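Local coordinates for pyruvate kinase (Toxoplasma gondii, PDB 3GG8), which catalyses the last step of glycolysis, passing the phosphoryl group of phosphoenolpyruvate to ADP to give pyruvate and ATP, at residues C[378-383]-C[401-406]. Residues are numbered along the deposited sequence; the frame is centred on the assembly and turned at random.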
# COMPACT_ATOMS: atom_id res chain seq x y z
N ALA C 378 8.36 -2.71 8.68
CA ALA C 378 8.62 -3.13 7.30
C ALA C 378 8.99 -4.62 7.18
O ALA C 378 8.93 -5.20 6.10
CB ALA C 378 9.70 -2.26 6.66
N LEU C 379 9.37 -5.23 8.29
CA LEU C 379 9.59 -6.67 8.32
C LEU C 379 8.25 -7.39 8.49
O LEU C 379 7.99 -8.40 7.82
CB LEU C 379 10.55 -7.06 9.45
CG LEU C 379 11.71 -8.00 9.09
CD1 LEU C 379 12.61 -8.19 10.31
CD2 LEU C 379 11.24 -9.36 8.54
N TYR C 380 7.41 -6.85 9.37
CA TYR C 380 6.07 -7.39 9.59
C TYR C 380 5.22 -7.39 8.30
O TYR C 380 4.58 -8.39 7.98
CB TYR C 380 5.34 -6.64 10.71
CG TYR C 380 3.90 -7.07 10.82
CD1 TYR C 380 3.56 -8.26 11.46
CD2 TYR C 380 2.87 -6.32 10.24
CE1 TYR C 380 2.24 -8.68 11.54
CE2 TYR C 380 1.55 -6.73 10.32
CZ TYR C 380 1.25 -7.91 10.97
OH TYR C 380 -0.05 -8.33 11.05
N ARG C 381 5.23 -6.27 7.58
CA ARG C 381 4.47 -6.14 6.33
C ARG C 381 5.09 -6.95 5.19
O ARG C 381 4.38 -7.34 4.26
CB ARG C 381 4.29 -4.67 5.94
N ALA C 382 6.40 -7.19 5.26
CA ALA C 382 7.10 -8.06 4.31
C ALA C 382 6.68 -9.52 4.45
O ALA C 382 6.60 -10.24 3.46
CB ALA C 382 8.61 -7.92 4.46
N MET C 383 6.43 -9.94 5.69
CA MET C 383 5.92 -11.28 5.98
C MET C 383 4.44 -11.45 5.62
O MET C 383 4.00 -12.56 5.29
CB MET C 383 6.14 -11.62 7.46
CG MET C 383 6.18 -13.11 7.78
SD MET C 383 7.52 -14.01 6.97
CE MET C 383 8.99 -13.22 7.65
N ALA C 401 -1.93 -10.41 17.03
CA ALA C 401 -1.21 -10.15 18.28
C ALA C 401 -0.07 -9.15 18.10
O ALA C 401 0.03 -8.17 18.83
CB ALA C 401 -0.70 -11.45 18.84
N VAL C 402 0.78 -9.40 17.10
CA VAL C 402 1.88 -8.50 16.75
C VAL C 402 1.36 -7.08 16.40
O VAL C 402 1.83 -6.09 16.97
CB VAL C 402 2.72 -9.11 15.60
CG1 VAL C 402 3.84 -8.17 15.17
CG2 VAL C 402 3.27 -10.48 16.01
N GLU C 403 0.38 -7.02 15.50
CA GLU C 403 -0.35 -5.79 15.16
C GLU C 403 -0.91 -5.05 16.36
O GLU C 403 -0.76 -3.84 16.48
CB GLU C 403 -1.52 -6.10 14.24
CG GLU C 403 -1.19 -6.30 12.79
CD GLU C 403 -2.42 -6.62 11.94
OE1 GLU C 403 -3.57 -6.49 12.44
OE2 GLU C 403 -2.24 -7.00 10.75
N THR C 404 -1.61 -5.78 17.22
CA THR C 404 -2.27 -5.20 18.39
C THR C 404 -1.24 -4.72 19.41
O THR C 404 -1.40 -3.63 19.98
CB THR C 404 -3.25 -6.18 19.04
OG1 THR C 404 -4.19 -6.61 18.04
CG2 THR C 404 -4.03 -5.51 20.18
N ALA C 405 -0.18 -5.52 19.62
CA ALA C 405 0.92 -5.16 20.51
C ALA C 405 1.51 -3.82 20.12
O ALA C 405 1.74 -2.96 20.97
CB ALA C 405 2.01 -6.22 20.49
N GLU C 406 1.76 -3.65 18.83
CA GLU C 406 2.23 -2.39 18.26
C GLU C 406 1.19 -1.27 18.45
O GLU C 406 1.52 -0.15 18.83
CB GLU C 406 2.56 -2.60 16.78
CG GLU C 406 2.63 -1.36 15.92
CD GLU C 406 3.74 -0.42 16.33
OE1 GLU C 406 4.85 -0.91 16.65
OE2 GLU C 406 3.49 0.81 16.34
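Y380 reaches from helix 376-384 to V402 and E403 on helix 393-407, and this one side chain carries the contact from its side. The backbones stay well apart, with the CA atoms of Y380 and V402 8.4 Å from each other, so the tyrosine has to span the gap. Its CB points toward the other helix, and with CG anti to the backbone N (chi1 173°) the ring is carried across. The first ring atom to land is CD1, 3.7 Å from V402 CG1; CE1 continues over the same methyl and comes 4.1 Å from V402 CB. The valine runs counter to the tyrosine alongside it. On the same side of the ring plane, but nearer the hydroxyl end, Y380 CE2 lies 3.7 Å from E403 CG, which leans in obliquely and comes closest in the ring to CZ, at 3.4 Å. At the tip, Y380 OH is placed to donate a hydrogen bond to E403 OE2 at 2.6 Å, but a too-close atom elsewhere in the model makes the hydroxyl position less sure. OE2 sits at the edge of the ring and in its plane, while the carboxylate is turned 78° from that plane. The extended E403 chain lies nearly perpendicular to the tyrosine. E403 OE1 lies close to OE2 of E403 of a second subunit, an approach of like charges. Y429 meets the Y380 ring and also touches V402, extending the apolar part of the junction. A401 and A405, on the same helix as V402, pack on strand 487-494, placing the contact on a helix that covers the mixed sheet at a subunit boundary, as in the C-terminal alpha/beta domain of pyruvate kinases.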